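Local atomic coordinates of tonb-dependent siderophore receptor (Acinetobacter baumannii, PDB entry 5FR8), a protein that probably takes part in the first step of iron uptake, binding iron-chelating siderophores, possibly ferric enterobactin, at the outer membrane. Residues K577-F583 and Y602-D608; T611-L617 and K648-E654; L670-V675 and S713-T717. One frame throughout, in Å; residues are numbered along the deposited sequence.

Contact 1 (K577-F583 and Y602-D608); sequences KALIQGF and YMMDSKD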
loop_
_atom_site.group_PDB
_atom_site.type_symbol
_atom_site.label_atom_id
_atom_site.label_comp_id
_atom_site.label_asym_id
_atom_site.label_seq_id
_atom_site.Cartn_x
_atom_site.Cartn_y
_atom_site.Cartn_z
ATOM N N LYS A 577 11.907 4.380 18.576
ATOM C CA LYS A 577 11.390 2.998 18.447
ATOM C C LYS A 577 9.894 2.798 18.479
ATOM O O LYS A 577 9.182 3.434 19.263
ATOM C CB LYS A 577 12.007 2.080 19.498
ATOM C CG LYS A 577 12.901 1.027 18.863
ATOM C CD LYS A 577 14.058 0.595 19.761
ATOM C CE LYS A 577 15.216 0.125 18.890
ATOM N NZ LYS A 577 16.270 -0.533 19.706
ATOM N N ALA A 578 9.423 1.902 17.608
ATOM C CA ALA A 578 8.058 1.364 17.707
ATOM C C ALA A 578 8.203 -0.140 17.853
ATOM O O ALA A 578 9.223 -0.701 17.419
ATOM C CB ALA A 578 7.226 1.710 16.477
ATOM N N LEU A 579 7.217 -0.777 18.486
ATOM C CA LEU A 579 7.227 -2.231 18.667
ATOM C C LEU A 579 6.008 -2.882 18.041
ATOM O O LEU A 579 4.894 -2.597 18.402
ATOM C CB LEU A 579 7.270 -2.626 20.151
ATOM C CG LEU A 579 7.033 -4.132 20.353
ATOM C CD1 LEU A 579 8.161 -4.952 19.736
ATOM C CD2 LEU A 579 6.870 -4.512 21.818
ATOM N N ILE A 580 6.247 -3.807 17.131
ATOM C CA ILE A 580 5.189 -4.646 16.608
ATOM C C ILE A 580 5.437 -6.110 16.973
ATOM O O ILE A 580 6.600 -6.594 16.933
ATOM C CB ILE A 580 5.095 -4.481 15.085
ATOM C CG1 ILE A 580 4.453 -3.114 14.758
ATOM C CG2 ILE A 580 4.320 -5.623 14.464
ATOM C CD1 ILE A 580 2.984 -2.993 15.085
ATOM N N GLN A 581 4.356 -6.815 17.324
ATOM C CA GLN A 581 4.479 -8.232 17.681
ATOM C C GLN A 581 3.153 -8.947 17.588
ATOM O O GLN A 581 2.111 -8.339 17.815
ATOM C CB GLN A 581 5.047 -8.394 19.099
ATOM C CG GLN A 581 5.576 -9.792 19.411
ATOM C CD GLN A 581 6.196 -9.896 20.789
ATOM O OE1 GLN A 581 6.948 -10.844 21.083
ATOM N NE2 GLN A 581 5.894 -8.924 21.648
ATOM N N GLY A 582 3.191 -10.241 17.276
ATOM C CA GLY A 582 1.963 -11.005 17.146
ATOM C C GLY A 582 2.171 -12.425 16.678
ATOM O O GLY A 582 3.308 -12.901 16.552
ATOM N N PHE A 583 1.060 -13.091 16.378
ATOM C CA PHE A 583 1.087 -14.464 15.868
ATOM C C PHE A 583 0.249 -14.583 14.591
ATOM O O PHE A 583 -0.785 -13.948 14.446
ATOM C CB PHE A 583 0.545 -15.398 16.912
ATOM C CG PHE A 583 1.513 -15.691 18.013
ATOM C CD1 PHE A 583 1.663 -14.816 19.085
ATOM C CD2 PHE A 583 2.259 -16.857 17.993
ATOM C CE1 PHE A 583 2.550 -15.094 20.107
ATOM C CE2 PHE A 583 3.150 -17.142 19.014
ATOM C CZ PHE A 583 3.294 -16.256 20.071
ATOM N N TYR A 602 -3.091 -12.662 15.415
ATOM C CA TYR A 602 -3.345 -12.004 16.700
ATOM C C TYR A 602 -2.256 -11.004 16.928
ATOM O O TYR A 602 -1.083 -11.299 16.710
ATOM C CB TYR A 602 -3.340 -12.984 17.849
ATOM C CG TYR A 602 -3.533 -12.320 19.200
ATOM C CD1 TYR A 602 -4.791 -11.891 19.604
ATOM C CD2 TYR A 602 -2.468 -12.134 20.082
ATOM C CE1 TYR A 602 -4.986 -11.295 20.837
ATOM C CE2 TYR A 602 -2.652 -11.531 21.320
ATOM C CZ TYR A 602 -3.911 -11.117 21.690
ATOM O OH TYR A 602 -4.118 -10.513 22.911
ATOM N N MET A 603 -2.642 -9.822 17.372
ATOM C CA MET A 603 -1.766 -8.666 17.363
ATOM C C MET A 603 -1.524 -8.267 18.806
ATOM O O MET A 603 -2.395 -7.676 19.458
ATOM C CB MET A 603 -2.448 -7.546 16.570
ATOM C CG MET A 603 -1.525 -6.501 15.966
ATOM S SD MET A 603 -0.424 -7.069 14.657
ATOM C CE MET A 603 -1.561 -7.440 13.324
ATOM N N MET A 604 -0.353 -8.655 19.316
ATOM C CA MET A 604 -0.005 -8.502 20.728
ATOM C C MET A 604 0.476 -7.104 20.988
ATOM O O MET A 604 0.312 -6.611 22.073
ATOM C CB MET A 604 1.139 -9.438 21.129
ATOM C CG MET A 604 0.723 -10.803 21.619
ATOM S SD MET A 604 2.096 -11.809 22.276
ATOM C CE MET A 604 3.132 -11.983 20.825
ATOM N N ASP A 605 1.110 -6.471 20.020
ATOM C CA ASP A 605 1.724 -5.177 20.267
ATOM C C ASP A 605 1.792 -4.320 19.022
ATOM O O ASP A 605 2.232 -4.773 17.949
ATOM C CB ASP A 605 3.149 -5.327 20.787
ATOM C CG ASP A 605 3.214 -5.968 22.149
ATOM O OD1 ASP A 605 2.538 -5.464 23.080
ATOM O OD2 ASP A 605 3.969 -6.968 22.278
ATOM N N SER A 606 1.345 -3.083 19.176
ATOM C CA SER A 606 1.549 -2.050 18.193
ATOM C C SER A 606 1.663 -0.763 18.958
ATOM O O SER A 606 0.657 -0.142 19.278
ATOM C CB SER A 606 0.370 -1.948 17.214
ATOM O OG SER A 606 0.658 -1.041 16.138
ATOM N N LYS A 607 2.872 -0.337 19.258
ATOM C CA LYS A 607 2.987 0.876 20.017
ATOM C C LYS A 607 4.310 1.562 19.748
ATOM O O LYS A 607 5.329 0.912 19.668
ATOM C CB LYS A 607 2.800 0.565 21.502
ATOM C CG LYS A 607 3.843 -0.386 22.039
ATOM C CD LYS A 607 3.444 -0.967 23.383
ATOM C CE LYS A 607 4.488 -1.979 23.850
ATOM N NZ LYS A 607 3.974 -2.773 24.999
ATOM N N ASP A 608 4.261 2.880 19.558
ATOM C CA ASP A 608 5.450 3.699 19.583
ATOM C C ASP A 608 5.883 3.853 21.052
ATOM O O ASP A 608 5.085 4.111 21.927
ATOM C CB ASP A 608 5.182 5.060 18.956
ATOM C CG ASP A 608 6.367 6.026 19.109
ATOM O OD1 ASP A 608 7.491 5.744 18.621
ATOM O OD2 ASP A 608 6.166 7.083 19.737
#

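Contact 2 (T611-L617 and K648-E654); sequences TGNPLSL and KSRQFAE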
loop_
_atom_site.group_PDB
_atom_site.type_symbol
_atom_site.label_atom_id
_atom_site.label_comp_id
_atom_site.label_asym_id
_atom_site.label_seq_id
_atom_site.Cartn_x
_atom_site.Cartn_y
_atom_site.Cartn_z
ATOM N N THR A 611 5.161 7.923 22.213
ATOM C CA THR A 611 3.801 8.394 22.367
ATOM C C THR A 611 2.893 7.419 23.122
ATOM O O THR A 611 1.959 7.864 23.815
ATOM C CB THR A 611 3.141 8.557 21.020
ATOM O OG1 THR A 611 3.032 7.263 20.417
ATOM C CG2 THR A 611 3.916 9.527 20.125
ATOM N N GLY A 612 3.167 6.110 22.961
ATOM C CA GLY A 612 2.301 5.015 23.441
ATOM C C GLY A 612 1.170 4.662 22.459
ATOM O O GLY A 612 0.276 3.869 22.763
ATOM N N ASN A 613 1.176 5.262 21.275
ATOM C CA ASN A 613 0.084 5.049 20.329
ATOM C C ASN A 613 0.372 3.919 19.349
ATOM O O ASN A 613 1.529 3.604 19.089
ATOM C CB ASN A 613 -0.157 6.318 19.539
ATOM C CG ASN A 613 -0.982 7.340 20.294
ATOM O OD1 ASN A 613 -1.825 6.993 21.129
ATOM N ND2 ASN A 613 -0.766 8.618 19.980
ATOM N N PRO A 614 -0.681 3.319 18.778
ATOM C CA PRO A 614 -0.439 2.313 17.762
ATOM C C PRO A 614 -0.027 2.960 16.428
ATOM O O PRO A 614 -0.357 4.113 16.167
ATOM C CB PRO A 614 -1.792 1.600 17.632
ATOM C CG PRO A 614 -2.773 2.406 18.406
ATOM C CD PRO A 614 -2.103 3.656 18.876
ATOM N N LEU A 615 0.708 2.212 15.614
ATOM C CA LEU A 615 1.195 2.712 14.342
ATOM C C LEU A 615 0.036 2.862 13.375
ATOM O O LEU A 615 0.027 3.744 12.546
ATOM C CB LEU A 615 2.243 1.764 13.768
ATOM C CG LEU A 615 3.534 1.701 14.595
ATOM C CD1 LEU A 615 4.459 0.577 14.103
ATOM C CD2 LEU A 615 4.280 3.038 14.542
ATOM N N SER A 616 -0.958 2.007 13.500
ATOM C CA SER A 616 -1.931 1.834 12.443
ATOM C C SER A 616 -3.183 1.120 12.974
ATOM O O SER A 616 -3.098 0.089 13.590
ATOM C CB SER A 616 -1.286 1.012 11.353
ATOM O OG SER A 616 -2.282 0.438 10.564
ATOM N N LEU A 617 -4.350 1.674 12.728
ATOM C CA LEU A 617 -5.573 1.135 13.281
ATOM C C LEU A 617 -5.902 -0.210 12.639
ATOM O O LEU A 617 -6.273 -0.261 11.491
ATOM C CB LEU A 617 -6.716 2.124 13.034
ATOM C CG LEU A 617 -6.993 3.240 14.046
ATOM C CD1 LEU A 617 -5.750 3.621 14.814
ATOM C CD2 LEU A 617 -7.581 4.463 13.348
ATOM N N LYS A 648 -8.981 -0.565 18.417
ATOM C CA LYS A 648 -8.856 0.591 19.311
ATOM C C LYS A 648 -8.295 1.795 18.567
ATOM O O LYS A 648 -7.524 1.661 17.592
ATOM C CB LYS A 648 -7.985 0.298 20.536
ATOM C CG LYS A 648 -6.603 -0.225 20.195
ATOM C CD LYS A 648 -5.577 -0.086 21.307
ATOM C CE LYS A 648 -4.326 -0.850 20.850
ATOM N NZ LYS A 648 -3.026 -0.356 21.406
ATOM N N SER A 649 -8.692 2.979 19.036
ATOM C CA SER A 649 -8.219 4.228 18.479
ATOM C C SER A 649 -6.892 4.577 19.105
ATOM O O SER A 649 -6.509 3.971 20.104
ATOM C CB SER A 649 -9.176 5.327 18.864
ATOM O OG SER A 649 -8.962 5.683 20.219
ATOM N N ARG A 650 -6.204 5.566 18.535
ATOM C CA ARG A 650 -5.059 6.175 19.202
ATOM C C ARG A 650 -5.466 6.467 20.660
ATOM O O ARG A 650 -6.594 6.855 20.910
ATOM C CB ARG A 650 -4.618 7.463 18.486
ATOM C CG ARG A 650 -3.903 7.251 17.156
ATOM C CD ARG A 650 -3.705 8.561 16.384
ATOM N NE ARG A 650 -2.796 9.468 17.091
ATOM C CZ ARG A 650 -3.173 10.559 17.756
ATOM N NH1 ARG A 650 -4.454 10.921 17.788
ATOM N NH2 ARG A 650 -2.266 11.302 18.388
ATOM N N GLN A 651 -4.550 6.247 21.608
ATOM C CA GLN A 651 -4.856 6.332 23.032
ATOM C C GLN A 651 -4.308 7.575 23.720
ATOM O O GLN A 651 -4.747 7.889 24.843
ATOM C CB GLN A 651 -4.299 5.123 23.776
ATOM C CG GLN A 651 -4.970 3.816 23.409
ATOM C CD GLN A 651 -6.476 3.852 23.582
ATOM O OE1 GLN A 651 -6.975 4.165 24.651
ATOM N NE2 GLN A 651 -7.206 3.562 22.512
ATOM N N PHE A 652 -3.343 8.264 23.093
ATOM C CA PHE A 652 -2.623 9.332 23.793
ATOM C C PHE A 652 -2.419 10.571 22.937
ATOM O O PHE A 652 -2.013 10.490 21.807
ATOM C CB PHE A 652 -1.255 8.861 24.309
ATOM C CG PHE A 652 -1.326 7.707 25.240
ATOM C CD1 PHE A 652 -2.039 7.795 26.416
ATOM C CD2 PHE A 652 -0.677 6.495 24.923
ATOM C CE1 PHE A 652 -2.104 6.715 27.274
ATOM C CE2 PHE A 652 -0.761 5.409 25.781
ATOM C CZ PHE A 652 -1.473 5.525 26.961
ATOM N N ALA A 653 -2.653 11.718 23.544
ATOM C CA ALA A 653 -2.561 12.989 22.880
ATOM C C ALA A 653 -1.137 13.321 22.501
ATOM O O ALA A 653 -0.220 13.045 23.286
ATOM C CB ALA A 653 -3.116 14.061 23.808
ATOM N N GLU A 654 -0.975 13.899 21.300
ATOM C CA GLU A 654 0.314 14.408 20.819
ATOM C C GLU A 654 0.268 15.873 20.345
ATOM O O GLU A 654 1.091 16.303 19.560
ATOM C CB GLU A 654 0.834 13.574 19.641
ATOM C CG GLU A 654 0.689 12.062 19.729
ATOM C CD GLU A 654 1.243 11.363 18.466
ATOM O OE1 GLU A 654 2.351 11.753 18.000
ATOM O OE2 GLU A 654 0.558 10.443 17.922
#

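Contact 3 (L670-V675 and S713-T717); sequences LKPSTV and SISQT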
loop_
_atom_site.group_PDB
_atom_site.type_symbol
_atom_site.label_atom_id
_atom_site.label_comp_id
_atom_site.label_asym_id
_atom_site.label_seq_id
_atom_site.Cartn_x
_atom_site.Cartn_y
_atom_site.Cartn_z
ATOM N N LEU A 670 -8.694 14.490 23.482
ATOM C CA LEU A 670 -8.811 13.193 22.869
ATOM C C LEU A 670 -9.892 12.336 23.542
ATOM O O LEU A 670 -10.048 12.358 24.749
ATOM C CB LEU A 670 -7.468 12.492 22.924
ATOM C CG LEU A 670 -7.347 11.397 21.884
ATOM C CD1 LEU A 670 -7.275 11.990 20.485
ATOM C CD2 LEU A 670 -6.110 10.557 22.188
ATOM N N LYS A 671 -10.628 11.569 22.746
ATOM C CA LYS A 671 -11.738 10.737 23.224
ATOM C C LYS A 671 -11.522 9.309 22.661
ATOM O O LYS A 671 -12.114 8.895 21.647
ATOM C CB LYS A 671 -13.060 11.387 22.761
ATOM C CG LYS A 671 -14.333 10.545 22.787
ATOM C CD LYS A 671 -15.403 11.106 23.728
ATOM C CE LYS A 671 -16.428 10.037 24.103
ATOM N NZ LYS A 671 -17.619 10.624 24.775
ATOM N N PRO A 672 -10.628 8.550 23.312
ATOM C CA PRO A 672 -10.316 7.206 22.849
ATOM C C PRO A 672 -11.561 6.343 22.858
ATOM O O PRO A 672 -12.348 6.451 23.777
ATOM C CB PRO A 672 -9.303 6.718 23.883
ATOM C CG PRO A 672 -8.681 7.967 24.406
ATOM C CD PRO A 672 -9.835 8.905 24.499
ATOM N N SER A 673 -11.735 5.532 21.819
ATOM C CA SER A 673 -12.884 4.649 21.671
ATOM C C SER A 673 -12.441 3.460 20.851
ATOM O O SER A 673 -11.378 3.486 20.246
ATOM C CB SER A 673 -14.047 5.345 20.966
ATOM O OG SER A 673 -13.618 6.050 19.829
ATOM N N THR A 674 -13.262 2.421 20.817
ATOM C CA THR A 674 -12.831 1.151 20.280
ATOM C C THR A 674 -13.979 0.496 19.559
ATOM O O THR A 674 -14.992 0.263 20.141
ATOM C CB THR A 674 -12.398 0.248 21.444
ATOM O OG1 THR A 674 -11.278 0.846 22.104
ATOM C CG2 THR A 674 -12.036 -1.152 20.965
ATOM N N VAL A 675 -13.818 0.163 18.295
ATOM C CA VAL A 675 -14.895 -0.505 17.588
ATOM C C VAL A 675 -15.092 -1.924 18.116
ATOM O O VAL A 675 -14.140 -2.680 18.202
ATOM C CB VAL A 675 -14.587 -0.595 16.100
ATOM C CG1 VAL A 675 -15.649 -1.411 15.395
ATOM C CG2 VAL A 675 -14.485 0.804 15.505
ATOM N N SER A 713 -15.847 10.211 16.106
ATOM C CA SER A 713 -15.081 9.165 16.763
ATOM C C SER A 713 -13.716 9.084 16.137
ATOM O O SER A 713 -13.519 9.560 15.027
ATOM C CB SER A 713 -15.757 7.806 16.596
ATOM O OG SER A 713 -14.783 6.768 16.576
ATOM N N ILE A 714 -12.769 8.467 16.836
ATOM C CA ILE A 714 -11.440 8.218 16.246
ATOM C C ILE A 714 -11.172 6.705 16.157
ATOM O O ILE A 714 -10.078 6.269 15.799
ATOM C CB ILE A 714 -10.340 8.962 17.007
ATOM C CG1 ILE A 714 -10.401 8.639 18.486
ATOM C CG2 ILE A 714 -10.522 10.459 16.855
ATOM C CD1 ILE A 714 -9.270 9.261 19.264
ATOM N N SER A 715 -12.212 5.909 16.432
ATOM C CA SER A 715 -12.177 4.480 16.137
ATOM C C SER A 715 -13.083 4.116 14.963
ATOM O O SER A 715 -12.636 3.523 13.998
ATOM C CB SER A 715 -12.537 3.657 17.371
ATOM O OG SER A 715 -13.687 4.159 18.010
ATOM N N GLN A 716 -14.356 4.456 15.031
ATOM C CA GLN A 716 -15.238 4.203 13.888
ATOM C C GLN A 716 -14.917 5.108 12.676
ATOM O O GLN A 716 -15.603 6.103 12.415
ATOM C CB GLN A 716 -16.683 4.369 14.302
ATOM C CG GLN A 716 -17.633 3.760 13.299
ATOM C CD GLN A 716 -19.009 3.582 13.873
ATOM O OE1 GLN A 716 -19.164 3.126 15.016
ATOM N NE2 GLN A 716 -20.025 3.963 13.105
ATOM N N THR A 717 -13.874 4.757 11.944
ATOM C CA THR A 717 -13.294 5.674 10.962
ATOM C C THR A 717 -13.618 5.359 9.488
ATOM O O THR A 717 -13.137 6.065 8.601
ATOM C CB THR A 717 -11.750 5.654 11.075
ATOM O OG1 THR A 717 -11.320 4.286 11.154
ATOM C CG2 THR A 717 -11.256 6.404 12.314
#

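Contact 1 (K577-F583 and Y602-D608)
Strands K577-F583 and Y602-D608 run antiparallel, with axes 4.4 Å apart at closest approach and 171° between their directions. At K577 the backbone O lies 2.9 Å from D608 OD1, but both atoms are acceptors; the D608 carboxylate is instead held by T611 N. A578 and D608 then form a non-hydrogen-bonded pair. L579 and K607 follow as a hydrogen-bonded pair, with L579 N to K607 O at 2.8 Å and K607 N to L579 O at 3.2 Å. I580 turns to the face shared with A578 and S606, and its CD1 sits 3.2 Å from S606 OG. On the other face, Q581 NE2 donates to D605 OD2 at 2.8 Å, beside the backbone bond from Q581 N to D605 O at 3.0 Å. Q581 O accepts from two residues, M604 N at 2.9 Å and D605 N at 3.1 Å, so the register slips by one. G582 pairs with M603, where a CB would clash with Y602 O. F583 exchanges 2.8 Å bonds with Y602, F583 N to Y602 O and Y602 N to F583 O. M604 SD lies at the edge of the F583 ring, 5.3 Å from its centroid, in a Met-aromatic contact. The pair is part of the antiparallel hairpin of strands 564-591 and 594-608 in the TonB-dependent receptor barrel, with a classic beta bulge of M604 and D605 opposite Q581.

Contact 2 (T611-L617 and K648-E654)
This is a loop-to-loop contact between two connections of the barrel, T611-L617 after strand 594-608 and K648-E654 after strand 635-648. Neither segment is regular here, and the N613 side chain makes all four hydrogen bonds between them. Its OD1 accepts from two successive backbone amides, Q651 N at 2.9 Å and F652 N at 2.8 Å. Its ND2 donates to F652 O at 2.9 Å and to E654 OE2 at 3.1 Å. T611 starts an ST turn that ends at N613, N613 N donating to T611 OG1 at 2.9 Å. G612 has a positive phi, and a CB there would clash with the F652 ring, whose CD2 lies 3.2 Å from T611 O. The packing continues through P614 CD, 3.9 Å from R650 CA, and L617 CD1, 3.8 Å from K648 O. E654 OE2 also receives R650 NH2 at 3.0 Å in a salt bridge, while R650 NH1 is bridged to E658. Further along the first loop, S616 OG and L617 O bond to D86 and T71 of the plug. The N613 amide acts as donor and acceptor together, bonding backbone atoms of Q651 and F652 and the E654 carboxylate, so one side chain fastens the two loops.

Contact 3 (L670-V675 and S713-T717)
Neither backbone forms a regular pairing with the other. L670-S673 is loop, and T674 and V675 begin a strand. S713-T717 is a tight turn. The closest CA atoms are those of T674 and S715, 5.4 Å apart. S713 OG shapes the turn by accepting from S715 N at 2.7 Å and Q716 N at 2.8 Å, as in an ST turn and ST motif. Q716 is the centre of an inverse gamma turn. The two segments share one hydrogen bond, between S673 OG and S715 OG at 2.6 Å. One apolar contact, L670 CD1 to I714 CD1 at 3.6 Å, accompanies it. I714 CG1 lies against K671 O and V675 CG2 against S715 O, both at 3.6 Å. Q716 and T717 belong to a predicted TonB C-terminal box, and Q716 NE2 bonds to L708 O. The contact sets the loop between strands 693-700 and 724-731 against the start of strand 674-687, whose V675 pairs with Q647 of strand 635-648.

In the fold
The three contacts follow one another along the chain and all belong to the beta-barrel domain. Contacts 1 and 2 have centres 12 Å apart. They join where D608 N meets N613 O at 2.9 Å and S606 OG meets L615 N at 3.3 Å, both probable hydrogen bonds. Contacts 2 and 3 are 10 Å apart between centres. Here S649 N reaches S673 O at 3.0 Å, another probable hydrogen bond, and S649 CB packs against I714 O at 3.3 Å. Contact 2 is thus the middle link. Contacts 1 and 3 do not touch; their nearest atoms are about 12 Å apart. A bound C8E detergent molecule, not a siderophore, lies about 9 Å from the F583 side chain of contact 1.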